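Local coordinates for uncharacterized protein (Bacteroides ovatus, PDB 4FS7) that is of unknown function but, as an extracellular protein built of BspA-type leucine-rich repeats, probably binds other proteins, at residues 246-251 with 269-274; 289-294 with 312-317. All blocks are in the same frame, centred on the assembly; numbering follows the deposited sequence. Where two conformers were deposited one is given.

Contact 1: 246-251 with 269-274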
loop_
_atom_site.group_PDB
_atom_site.type_symbol
_atom_site.label_atom_id
_atom_site.label_comp_id
_atom_site.label_asym_id
_atom_site.label_seq_id
_atom_site.Cartn_x
_atom_site.Cartn_y
_atom_site.Cartn_z
ATOM N N LYS A 246 -0.114 11.377 2.572
ATOM C CA LYS A 246 -1.522 11.549 2.925
ATOM C C LYS A 246 -2.171 10.201 3.217
ATOM O O LYS A 246 -1.867 9.197 2.557
ATOM C CB LYS A 246 -2.248 12.192 1.756
ATOM C CG LYS A 246 -1.746 13.539 1.366
ATOM C CD LYS A 246 -2.234 13.963 -0.045
ATOM C CE LYS A 246 -1.629 15.274 -0.473
ATOM N NZ LYS A 246 -1.927 15.520 -1.908
ATOM N N SER A 247 -3.113 10.157 4.155
ATOM C CA SER A 247 -4.007 9.019 4.232
ATOM C C SER A 247 -3.254 7.692 4.470
ATOM O O SER A 247 -3.738 6.640 4.095
ATOM C CB SER A 247 -4.879 8.907 2.971
ATOM O OG SER A 247 -5.544 10.149 2.714
ATOM N N VAL A 248 -2.117 7.742 5.165
ATOM C CA VAL A 248 -1.257 6.599 5.247
ATOM C C VAL A 248 -1.938 5.419 5.914
ATOM O O VAL A 248 -1.680 4.293 5.528
ATOM C CB VAL A 248 0.095 6.924 5.916
ATOM C CG1 VAL A 248 0.958 5.675 6.096
ATOM C CG2 VAL A 248 0.866 7.990 5.147
ATOM N N PHE A 249 -2.758 5.693 6.940
ATOM C CA PHE A 249 -3.436 4.686 7.662
ATOM C C PHE A 249 -4.957 4.742 7.444
ATOM O O PHE A 249 -5.767 4.295 8.273
ATOM C CB PHE A 249 -3.130 4.783 9.167
ATOM C CG PHE A 249 -1.686 4.556 9.470
ATOM C CD1 PHE A 249 -1.177 3.260 9.632
ATOM C CD2 PHE A 249 -0.801 5.617 9.532
ATOM C CE1 PHE A 249 0.167 3.042 9.875
ATOM C CE2 PHE A 249 0.516 5.412 9.781
ATOM C CZ PHE A 249 1.024 4.122 9.937
ATOM N N TYR A 250 -5.365 5.231 6.289
ATOM C CA TYR A 250 -6.786 5.424 6.026
ATOM C C TYR A 250 -7.595 4.181 6.278
ATOM O O TYR A 250 -7.314 3.118 5.735
ATOM C CB TYR A 250 -6.980 5.853 4.557
ATOM C CG TYR A 250 -8.397 6.197 4.234
ATOM C CD1 TYR A 250 -9.314 5.203 3.939
ATOM C CD2 TYR A 250 -8.853 7.493 4.286
ATOM C CE1 TYR A 250 -10.660 5.487 3.738
ATOM C CE2 TYR A 250 -10.194 7.786 4.042
ATOM C CZ TYR A 250 -11.082 6.787 3.794
ATOM O OH TYR A 250 -12.418 7.156 3.616
ATOM N N GLY A 251 -8.649 4.291 7.094
ATOM C CA GLY A 251 -9.597 3.243 7.245
ATOM C C GLY A 251 -9.155 1.997 7.978
ATOM O O GLY A 251 -9.816 0.969 7.884
ATOM N N GLY A 269 -2.355 15.168 5.044
ATOM C CA GLY A 269 -3.678 15.126 5.600
ATOM C C GLY A 269 -4.267 13.737 5.712
ATOM O O GLY A 269 -3.791 12.775 5.115
ATOM N N SER A 270 -5.347 13.651 6.480
ATOM C CA SER A 270 -6.209 12.465 6.536
ATOM C C SER A 270 -5.512 11.184 6.991
ATOM O O SER A 270 -5.938 10.096 6.635
ATOM C CB SER A 270 -6.856 12.236 5.175
ATOM O OG SER A 270 -7.671 13.355 4.794
ATOM N N LEU A 271 -4.494 11.288 7.849
ATOM C CA LEU A 271 -3.679 10.128 8.158
ATOM C C LEU A 271 -4.460 8.982 8.749
ATOM O O LEU A 271 -4.228 7.831 8.397
ATOM C CB LEU A 271 -2.503 10.432 9.089
ATOM C CG LEU A 271 -1.188 9.725 8.583
ATOM C CD1 LEU A 271 -0.676 10.548 7.395
ATOM C CD2 LEU A 271 -0.149 9.712 9.695
ATOM N N PHE A 272 -5.370 9.285 9.687
ATOM C CA PHE A 272 -6.157 8.298 10.399
ATOM C C PHE A 272 -7.631 8.440 10.117
ATOM O O PHE A 272 -8.488 8.036 10.912
ATOM C CB PHE A 272 -5.877 8.348 11.900
ATOM C CG PHE A 272 -4.420 8.185 12.222
ATOM C CD1 PHE A 272 -3.794 6.951 12.080
ATOM C CD2 PHE A 272 -3.656 9.242 12.609
ATOM C CE1 PHE A 272 -2.462 6.817 12.346
ATOM C CE2 PHE A 272 -2.274 9.102 12.875
ATOM C CZ PHE A 272 -1.697 7.867 12.695
ATOM N N TYR A 273 -7.951 8.956 8.928
ATOM C CA TYR A 273 -9.340 9.126 8.532
ATOM C C TYR A 273 -10.064 7.783 8.584
ATOM O O TYR A 273 -9.580 6.787 8.028
ATOM C CB TYR A 273 -9.345 9.691 7.117
ATOM C CG TYR A 273 -10.608 10.381 6.614
ATOM C CD1 TYR A 273 -11.798 9.719 6.443
ATOM C CD2 TYR A 273 -10.564 11.733 6.242
ATOM C CE1 TYR A 273 -12.931 10.391 5.982
ATOM C CE2 TYR A 273 -11.693 12.372 5.759
ATOM C CZ TYR A 273 -12.853 11.696 5.634
ATOM O OH TYR A 273 -13.969 12.347 5.149
ATOM N N ASN A 274 -11.217 7.744 9.247
ATOM C CA ASN A 274 -12.025 6.552 9.354
ATOM C C ASN A 274 -11.350 5.400 10.090
ATOM O O ASN A 274 -11.729 4.242 9.919
ATOM C CB ASN A 274 -12.575 6.102 7.981
ATOM C CG ASN A 274 -13.804 6.873 7.541
ATOM O OD1 ASN A 274 -14.526 7.401 8.349
ATOM N ND2 ASN A 274 -14.031 6.942 6.254
#

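Contact 2: 289-294 with 312-317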
loop_
_atom_site.group_PDB
_atom_site.type_symbol
_atom_site.label_atom_id
_atom_site.label_comp_id
_atom_site.label_asym_id
_atom_site.label_seq_id
_atom_site.Cartn_x
_atom_site.Cartn_y
_atom_site.Cartn_z
ATOM N N PRO A 289 -2.589 18.048 10.774
ATOM C CA PRO A 289 -3.140 18.434 9.454
ATOM C C PRO A 289 -4.636 18.233 9.325
ATOM O O PRO A 289 -5.281 17.567 10.147
ATOM C CB PRO A 289 -2.410 17.467 8.484
ATOM C CG PRO A 289 -1.218 17.034 9.176
ATOM C CD PRO A 289 -1.544 17.020 10.636
ATOM N N GLU A 290 -5.190 18.781 8.260
ATOM C CA GLU A 290 -6.591 18.569 7.963
ATOM C C GLU A 290 -6.998 17.107 8.082
ATOM O O GLU A 290 -6.277 16.217 7.604
ATOM C CB GLU A 290 -6.940 19.138 6.574
ATOM C CG GLU A 290 -6.296 18.394 5.409
ATOM C CD GLU A 290 -6.851 18.729 4.040
ATOM O OE1 GLU A 290 -7.227 19.891 3.834
ATOM O OE2 GLU A 290 -6.901 17.838 3.153
ATOM N N LYS A 291 -8.152 16.873 8.687
ATOM C CA LYS A 291 -8.838 15.612 8.664
ATOM C C LYS A 291 -8.035 14.482 9.285
ATOM O O LYS A 291 -8.385 13.306 9.068
ATOM C CB LYS A 291 -9.252 15.256 7.220
ATOM C CG LYS A 291 -10.104 16.335 6.541
ATOM C CD LYS A 291 -10.151 16.171 5.012
ATOM C CE LYS A 291 -10.838 17.328 4.341
ATOM N NZ LYS A 291 -10.647 17.198 2.854
ATOM N N THR A 292 -7.043 14.777 10.139
ATOM C CA THR A 292 -6.175 13.706 10.636
ATOM C C THR A 292 -6.922 12.595 11.315
ATOM O O THR A 292 -6.600 11.408 11.111
ATOM C CB THR A 292 -5.063 14.292 11.574
ATOM O OG1 THR A 292 -4.240 15.197 10.829
ATOM C CG2 THR A 292 -4.174 13.216 12.160
ATOM N N PHE A 293 -7.852 12.955 12.214
ATOM C CA PHE A 293 -8.616 11.994 12.965
ATOM C C PHE A 293 -10.087 12.006 12.598
ATOM O O PHE A 293 -10.966 11.669 13.406
ATOM C CB PHE A 293 -8.420 12.224 14.486
ATOM C CG PHE A 293 -6.992 12.235 14.900
ATOM C CD1 PHE A 293 -6.274 11.045 14.991
ATOM C CD2 PHE A 293 -6.336 13.417 15.168
ATOM C CE1 PHE A 293 -4.955 11.037 15.357
ATOM C CE2 PHE A 293 -4.990 13.452 15.564
ATOM C CZ PHE A 293 -4.304 12.242 15.627
ATOM N N TYR A 294 -10.382 12.362 11.350
ATOM C CA TYR A 294 -11.791 12.412 10.918
ATOM C C TYR A 294 -12.466 11.072 11.135
ATOM O O TYR A 294 -11.959 10.041 10.676
ATOM C CB TYR A 294 -11.880 12.763 9.397
ATOM C CG TYR A 294 -13.280 13.186 8.994
ATOM C CD1 TYR A 294 -14.286 12.277 8.830
ATOM C CD2 TYR A 294 -13.593 14.547 8.846
ATOM C CE1 TYR A 294 -15.592 12.691 8.609
ATOM C CE2 TYR A 294 -14.871 14.972 8.569
ATOM C CZ TYR A 294 -15.885 14.040 8.464
ATOM O OH TYR A 294 -17.203 14.414 8.284
ATOM N N GLY A 312 -5.727 21.439 12.519
ATOM C CA GLY A 312 -6.214 21.631 11.213
ATOM C C GLY A 312 -7.696 21.495 11.027
ATOM O O GLY A 312 -8.394 20.907 11.840
ATOM N N GLU A 313 -8.153 21.969 9.880
ATOM C CA GLU A 313 -9.527 21.845 9.458
ATOM C C GLU A 313 -10.034 20.419 9.580
ATOM O O GLU A 313 -9.401 19.464 9.113
ATOM C CB GLU A 313 -9.631 22.333 8.013
ATOM C CG GLU A 313 -11.018 22.535 7.508
ATOM C CD GLU A 313 -11.151 23.560 6.359
ATOM O OE1 GLU A 313 -10.532 24.678 6.350
ATOM O OE2 GLU A 313 -11.989 23.265 5.488
ATOM N N GLU A 314 -11.200 20.216 10.213
ATOM C CA GLU A 314 -11.860 18.927 10.345
ATOM C C GLU A 314 -10.980 17.871 11.031
ATOM O O GLU A 314 -11.268 16.671 10.929
ATOM C CB GLU A 314 -12.327 18.381 8.979
ATOM C CG GLU A 314 -13.410 19.202 8.310
ATOM C CD GLU A 314 -13.800 18.664 6.948
ATOM O OE1 GLU A 314 -13.516 17.483 6.645
ATOM O OE2 GLU A 314 -14.416 19.441 6.188
ATOM N N ALA A 315 -9.980 18.287 11.823
ATOM C CA ALA A 315 -9.047 17.287 12.377
ATOM C C ALA A 315 -9.670 16.240 13.272
ATOM O O ALA A 315 -9.231 15.099 13.285
ATOM C CB ALA A 315 -7.872 17.951 13.048
ATOM N N PHE A 316 -10.651 16.663 14.059
ATOM C CA PHE A 316 -11.346 15.804 14.975
ATOM C C PHE A 316 -12.848 15.716 14.666
ATOM O O PHE A 316 -13.674 15.284 15.500
ATOM C CB PHE A 316 -11.138 16.184 16.450
ATOM C CG PHE A 316 -9.702 16.105 16.905
ATOM C CD1 PHE A 316 -9.204 14.916 17.399
ATOM C CD2 PHE A 316 -8.868 17.190 16.846
ATOM C CE1 PHE A 316 -7.898 14.823 17.831
ATOM C CE2 PHE A 316 -7.567 17.107 17.274
ATOM C CZ PHE A 316 -7.087 15.906 17.778
ATOM N N GLU A 317 -13.222 16.068 13.434
ATOM C CA GLU A 317 -14.649 16.021 13.096
ATOM C C GLU A 317 -15.164 14.576 13.236
ATOM O O GLU A 317 -14.488 13.620 12.813
ATOM C CB GLU A 317 -14.893 16.586 11.703
ATOM C CG GLU A 317 -16.340 16.432 11.244
ATOM C CD GLU A 317 -16.795 17.323 10.105
ATOM O OE1 GLU A 317 -16.236 18.385 9.918
ATOM O OE2 GLU A 317 -17.762 16.873 9.488
#

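Contact 1: 246-251 with 269-274
Y250 and Y273 share one first torsion, CG anti to the backbone N (chi1 -175° and -161°), whereas F249 and F272 set CG anti to the carbonyl carbon, so like rings lie side by side, pointing the same way. The phenylalanine planes are near parallel, 16° apart, but slid until they barely overlap; F249 CD2 comes 3.5 Å from F272 CE1. The tyrosines repeat the offset, with Y250 CE2 3.5 Å from Y273 CD1 and the carbonyl Y273 O over one face of the Y250 ring, toward its rim. This is the stacking of consecutive coils in a leucine-rich-repeat solenoid, each with a type I turn, S247 to Y250 and S270 to Y273. Three N-H groups of the first coil donate to the next: S247 N to G269 O at 2.9 Å, F249 N to L271 O, and G251 N to Y273 O at 2.8 Å, the first and last nearly along the C=O axis. An alanine at Y250 would probably expose part of the Y273 ring and would remove the hydroxyl to which N274 ND2 makes a weak hydrogen bond (3.1 Å to Y250 OH). V248 CG2 packs 3.7 Å from L271 CD1.

Contact 2: 289-294 with 312-317
E317 OE2 is gripped by two donors: the hydroxyl of Y294, whose OH gives it a hydrogen bond of 2.8 Å from above the carboxylate plane, and R340, which adds a salt bridge. The other carboxylate oxygen, OE1, pairs with R337, so the acid is buried yet satisfied and is likely to stay ionised. Y294 reaches it with CG anti to the backbone N, as does E317 (chi1 -165° and 174°); the two side chains run alongside, ring and carboxylate 41° apart, while E317 O lies over the centre of one ring face. E314, its chain extended, brings OE1 to 3.4 Å from Y294 CE2 and to 3.5 Å from K291 CE, an approach by the lysine's methylene rather than by its ammonium. On the inner side the F293 and F316 rings are near parallel but slid apart so that they barely overlap, F293 CD2 lying 3.4 Å from F316 CE1. The backbone joins the coils through K291 N to E313 O at 2.9 Å and F293 N to A315 O at 2.8 Å. Within the first coil P289 O accepts from both T292 N and T292 OG1, bracing its type II turn. In this BspA-type repeat region residues 289-294 and 312-317 follow parallel strands 287-288 and 310-311; F293 packs inward on V281 of strand 280-283, and both F293 and A315 touch V288 of strand 287-288.

Overall arrangement
Contacts 1 and 2 come in series along the chain, their centres about 10 Å apart, and sample four successive coils of one solenoid. Residues 246-251 and 269-274 follow strands 243-244 and 266-267 of one parallel sheet; 289-294 and 312-317 follow 287-288 and 310-311 of a second parallel sheet. Strands 257-260, 280-283 and 301-304, following the first three segments, belong to one parallel sheet common to both contacts. The contacts touch: F272 N lies 2.8 Å from T292 O and N274 N the same distance from Y294 O, both probable hydrogen bonds, while Y273 stacks on Y294 and F272 packs against F293. Tyrosine and phenylalanine rows continue from one contact into the other, illustrating how repeated turns build an elongated, helix-free protein.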